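Local structure of exocyst complex component EXO70 (Saccharomyces cerevisiae, 2B1E) at residues Ser246-Glu251 with Ser324-Gly329; Ser318-Phe323 with Ser373-Thr378. The protein helps assemble the exocyst, the complex that tethers secretory vesicles to sites of exocytosis, and interacts with the small GTPase Rho3. All coordinates share one frame; numbering follows the deposited sequence.

Overall arrangement
Both contacts lie in the region of the Exo70 C-terminal family, in the middle part of this elongated helical rod, and their centres lie about 16 Å apart. They are joined by the chain itself: Ser318-Phe323 ends helix 311-323, and Ser324-Gly329 follows at once, turning into helix 327-333. The centre of contact 1 lies about 4 Å from the centre of the chain, yet the contact is only partly buried; there aromatic rings, a glycine backbone and a nearby carboxylate meet where helix 245-259 approaches a turn. Contact 2, about 15 Å from that centre, is buried and wholly apolar, a helix-to-helix touch of Leu320 with Cys375 and Ile376. It buries 103 Å² over both sides, against 218 Å² in contact 1.

Contact 1 of 2, residues Ser246-Glu251 with Ser324-Gly329; sequences SFELVE and SEYKNG
Phe247 of helix 245-259 meets both Tyr326 and Gly329, and its aromatic contacts carry most of the interface. The two rings approach at a slant, with centroids 5.7 Å apart and planes at 38°, a pose that fits neither a stack nor an edge-to-face pair. Their closest atoms are Phe247 CD2 and Tyr326 CD1, 3.6 Å apart, while Tyr326 CB lies 3.7 Å from the same Phe247 CD2.

Gly329 supplies a CH-pi contact: its CA sits 4.0 Å from the centroid of the Phe247 ring, 30° off the ring normal, and its carbonyl carbon comes within 3.6 Å of Phe247 CE1. The lack of a CB at Gly329 allows its CA to come this close to the ring. Replacing Phe247 by alanine would remove the ring, which is likely to leave the Gly329 CA without its CH-pi partner and open a gap beside Tyr326.

The polar element is looser. Extended beyond CG (chi2 -178°), Glu248 brings OE1 to the edge of the Tyr326 ring, 3.9 Å from Tyr326 OH, but the hydrogen bond of that oxygen is to Gly176 N. Lys175 makes a cation-pi contact with Tyr326.

Tyr326 is the N-cap residue of helix 327-333, which thus starts against helix 245-259; Phe247 also touches Leu285 of helix 268-299.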
# COMPACT_ATOMS: atom_id res chain seq x y z
N SER A 246 -6.89 -0.22 -0.30
CA SER A 246 -6.28 -0.72 0.92
C SER A 246 -5.08 0.13 1.32
O SER A 246 -4.80 0.31 2.51
CB SER A 246 -5.85 -2.17 0.74
OG SER A 246 -4.91 -2.30 -0.31
N PHE A 247 -4.35 0.65 0.33
CA PHE A 247 -3.19 1.48 0.62
C PHE A 247 -3.61 2.74 1.38
O PHE A 247 -2.89 3.20 2.27
CB PHE A 247 -2.48 1.89 -0.68
CG PHE A 247 -1.77 0.76 -1.37
CD1 PHE A 247 -0.98 -0.13 -0.65
CD2 PHE A 247 -1.86 0.61 -2.75
CE1 PHE A 247 -0.28 -1.15 -1.30
CE2 PHE A 247 -1.17 -0.41 -3.41
CZ PHE A 247 -0.38 -1.29 -2.68
N GLU A 248 -4.78 3.28 1.04
CA GLU A 248 -5.28 4.48 1.71
C GLU A 248 -5.84 4.15 3.09
O GLU A 248 -5.86 5.00 3.98
CB GLU A 248 -6.35 5.16 0.87
CG GLU A 248 -5.86 5.62 -0.50
CD GLU A 248 -6.94 6.33 -1.30
OE1 GLU A 248 -6.76 6.47 -2.52
OE2 GLU A 248 -7.95 6.74 -0.70
N LEU A 249 -6.31 2.92 3.26
CA LEU A 249 -6.84 2.49 4.54
C LEU A 249 -5.68 2.27 5.50
O LEU A 249 -5.77 2.61 6.68
CB LEU A 249 -7.65 1.19 4.39
CG LEU A 249 -8.99 1.32 3.66
CD1 LEU A 249 -9.62 -0.06 3.49
CD2 LEU A 249 -9.92 2.24 4.45
N VAL A 250 -4.60 1.69 5.00
CA VAL A 250 -3.42 1.45 5.82
C VAL A 250 -2.94 2.80 6.37
O VAL A 250 -2.57 2.91 7.53
CB VAL A 250 -2.28 0.80 5.00
CG1 VAL A 250 -0.98 0.81 5.81
CG2 VAL A 250 -2.66 -0.63 4.63
N GLU A 251 -2.96 3.81 5.51
CA GLU A 251 -2.54 5.16 5.89
C GLU A 251 -3.47 5.73 6.97
O GLU A 251 -3.03 6.44 7.88
CB GLU A 251 -2.56 6.07 4.67
CG GLU A 251 -2.29 7.53 4.98
CD GLU A 251 -2.57 8.45 3.81
OE1 GLU A 251 -2.54 9.68 4.01
OE2 GLU A 251 -2.81 7.94 2.69
N SER A 324 2.13 1.22 -9.72
CA SER A 324 3.09 2.32 -9.73
C SER A 324 2.48 3.68 -9.43
O SER A 324 3.19 4.63 -9.13
CB SER A 324 3.81 2.39 -11.08
OG SER A 324 2.94 2.87 -12.10
N GLU A 325 1.15 3.78 -9.51
CA GLU A 325 0.49 5.05 -9.23
C GLU A 325 0.35 5.22 -7.73
O GLU A 325 -0.01 6.30 -7.24
CB GLU A 325 -0.89 5.09 -9.91
CG GLU A 325 -0.82 4.96 -11.43
CD GLU A 325 -2.19 5.07 -12.09
OE1 GLU A 325 -3.14 4.40 -11.63
OE2 GLU A 325 -2.30 5.81 -13.09
N TYR A 326 0.64 4.15 -7.00
CA TYR A 326 0.57 4.15 -5.54
C TYR A 326 1.96 3.83 -5.01
O TYR A 326 2.15 2.87 -4.25
CB TYR A 326 -0.42 3.09 -5.05
CG TYR A 326 -1.87 3.44 -5.24
CD1 TYR A 326 -2.65 3.88 -4.16
CD2 TYR A 326 -2.49 3.33 -6.49
CE1 TYR A 326 -4.00 4.20 -4.32
CE2 TYR A 326 -3.83 3.65 -6.66
CZ TYR A 326 -4.58 4.07 -5.58
OH TYR A 326 -5.92 4.38 -5.75
N LYS A 327 2.94 4.64 -5.41
CA LYS A 327 4.32 4.44 -4.98
C LYS A 327 4.42 4.31 -3.46
O LYS A 327 4.97 3.33 -2.94
CB LYS A 327 5.20 5.59 -5.46
CG LYS A 327 6.62 5.54 -4.92
CD LYS A 327 7.45 6.71 -5.42
CE LYS A 327 8.74 6.83 -4.62
NZ LYS A 327 9.49 5.54 -4.59
N ASN A 328 3.89 5.30 -2.74
CA ASN A 328 3.94 5.30 -1.29
C ASN A 328 3.35 4.04 -0.66
O ASN A 328 3.99 3.40 0.18
CB ASN A 328 3.21 6.54 -0.75
CG ASN A 328 3.86 7.83 -1.20
OD1 ASN A 328 5.05 8.05 -0.97
ND2 ASN A 328 3.08 8.70 -1.83
N GLY A 329 2.15 3.66 -1.08
CA GLY A 329 1.52 2.47 -0.54
C GLY A 329 2.36 1.21 -0.75
O GLY A 329 2.65 0.48 0.20

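Contact 2 of 2, residues Ser318-Phe323 with Ser373-Thr378; sequences SRLRKF and SDCIDT
Helix-to-helix packing in the alpha-helical rod of the Exo70 C-terminal family brings the last turns of helix 311-323 against helix 364-391, and Leu320 does the reaching. The nearest CA atoms, those of Leu320 and Cys375, remain 8.4 Å apart, so side chains alone bridge the gap. With CG anti to the carbonyl carbon (chi1 -68°), Leu320 sends both methyls across: CD2 lies 3.8 Å from Cys375 SG, and CD1 and CD2 each lie 4.0 Å from Cys375 CB. Both methyls therefore abut Cys375 CB from the same side, and CD1 also makes a longer approach to Ile376 CG1, at 4.3 Å.

The acidic groups of helix 364-391 sit at positions that do not meet Leu320: Asp374 forms salt bridges to Arg339 and Arg444, and its backbone O accepts from Thr378 OG1 one turn on. In this bundle of helices, Cys375 also touches Ile290 and Ile293 of helix 268-299, whereas Ile376 packs on Leu421 and Val424 of helix 410-429 and on Leu445 and Leu448 of helix 440-473, consistent with an apolar layer shared by several helices.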
# COMPACT_ATOMS: atom_id res chain seq x y z
N SER A 318 -0.96 -3.11 -17.32
CA SER A 318 -1.95 -2.15 -16.85
C SER A 318 -1.97 -2.27 -15.32
O SER A 318 -1.98 -1.27 -14.60
CB SER A 318 -3.33 -2.47 -17.41
OG SER A 318 -4.29 -1.52 -16.98
N ARG A 319 -1.97 -3.51 -14.85
CA ARG A 319 -1.98 -3.79 -13.42
C ARG A 319 -0.76 -3.19 -12.73
O ARG A 319 -0.89 -2.48 -11.72
CB ARG A 319 -2.03 -5.31 -13.19
CG ARG A 319 -1.90 -5.75 -11.73
CD ARG A 319 -3.04 -5.23 -10.86
NE ARG A 319 -4.35 -5.68 -11.31
CZ ARG A 319 -5.49 -5.43 -10.66
NH1 ARG A 319 -5.47 -4.73 -9.54
NH2 ARG A 319 -6.64 -5.87 -11.14
N LEU A 320 0.42 -3.47 -13.26
CA LEU A 320 1.66 -2.93 -12.69
C LEU A 320 1.63 -1.40 -12.81
O LEU A 320 2.14 -0.69 -11.94
CB LEU A 320 2.88 -3.49 -13.43
CG LEU A 320 3.17 -4.98 -13.25
CD1 LEU A 320 4.40 -5.38 -14.06
CD2 LEU A 320 3.38 -5.29 -11.78
N ARG A 321 1.01 -0.92 -13.88
CA ARG A 321 0.88 0.51 -14.14
C ARG A 321 0.07 1.17 -13.03
O ARG A 321 0.33 2.31 -12.66
CB ARG A 321 0.19 0.74 -15.49
CG ARG A 321 0.09 2.20 -15.93
CD ARG A 321 1.47 2.80 -16.14
NE ARG A 321 1.46 3.95 -17.04
CZ ARG A 321 1.11 5.19 -16.69
NH1 ARG A 321 0.75 5.47 -15.44
NH2 ARG A 321 1.13 6.16 -17.60
N LYS A 322 -0.92 0.45 -12.52
CA LYS A 322 -1.76 0.98 -11.46
C LYS A 322 -1.01 0.90 -10.13
O LYS A 322 -1.13 1.79 -9.28
CB LYS A 322 -3.07 0.19 -11.38
CG LYS A 322 -3.85 0.16 -12.69
CD LYS A 322 -5.18 -0.57 -12.54
CE LYS A 322 -5.82 -0.84 -13.89
NZ LYS A 322 -6.00 0.40 -14.70
N PHE A 323 -0.23 -0.17 -9.97
CA PHE A 323 0.57 -0.37 -8.77
C PHE A 323 1.53 0.81 -8.61
O PHE A 323 1.71 1.33 -7.51
CB PHE A 323 1.37 -1.66 -8.89
CG PHE A 323 0.76 -2.84 -8.19
CD1 PHE A 323 0.92 -3.02 -6.82
CD2 PHE A 323 0.04 -3.79 -8.91
CE1 PHE A 323 0.37 -4.13 -6.18
CE2 PHE A 323 -0.51 -4.90 -8.28
CZ PHE A 323 -0.34 -5.07 -6.91
N SER A 373 10.14 -6.76 -11.12
CA SER A 373 10.99 -7.60 -11.96
C SER A 373 10.50 -9.04 -11.93
O SER A 373 10.52 -9.73 -12.94
CB SER A 373 12.45 -7.52 -11.48
OG SER A 373 13.04 -6.26 -11.79
N ASP A 374 10.06 -9.49 -10.76
CA ASP A 374 9.55 -10.85 -10.62
C ASP A 374 8.28 -11.02 -11.46
O ASP A 374 8.06 -12.06 -12.07
CB ASP A 374 9.25 -11.18 -9.16
CG ASP A 374 10.50 -11.55 -8.38
OD1 ASP A 374 11.58 -11.62 -8.99
OD2 ASP A 374 10.39 -11.77 -7.15
N CYS A 375 7.45 -9.97 -11.48
CA CYS A 375 6.21 -9.99 -12.25
C CYS A 375 6.49 -10.12 -13.75
O CYS A 375 5.83 -10.89 -14.45
CB CYS A 375 5.41 -8.71 -12.00
SG CYS A 375 4.46 -8.70 -10.44
N ILE A 376 7.46 -9.35 -14.24
CA ILE A 376 7.81 -9.39 -15.66
C ILE A 376 8.45 -10.74 -16.00
O ILE A 376 8.21 -11.28 -17.08
CB ILE A 376 8.73 -8.22 -16.03
CG1 ILE A 376 7.98 -6.90 -15.81
CG2 ILE A 376 9.16 -8.31 -17.49
CD1 ILE A 376 8.86 -5.67 -15.86
N ASP A 377 9.24 -11.28 -15.08
CA ASP A 377 9.85 -12.59 -15.30
C ASP A 377 8.75 -13.65 -15.42
O ASP A 377 8.80 -14.54 -16.28
CB ASP A 377 10.76 -12.99 -14.13
CG ASP A 377 12.16 -12.42 -14.23
OD1 ASP A 377 12.51 -11.83 -15.28
OD2 ASP A 377 12.92 -12.57 -13.25
N THR A 378 7.77 -13.56 -14.52
CA THR A 378 6.67 -14.52 -14.50
C THR A 378 5.86 -14.46 -15.79
O THR A 378 5.45 -15.48 -16.31
CB THR A 378 5.75 -14.26 -13.28
OG1 THR A 378 6.54 -14.31 -12.09
CG2 THR A 378 4.65 -15.32 -13.20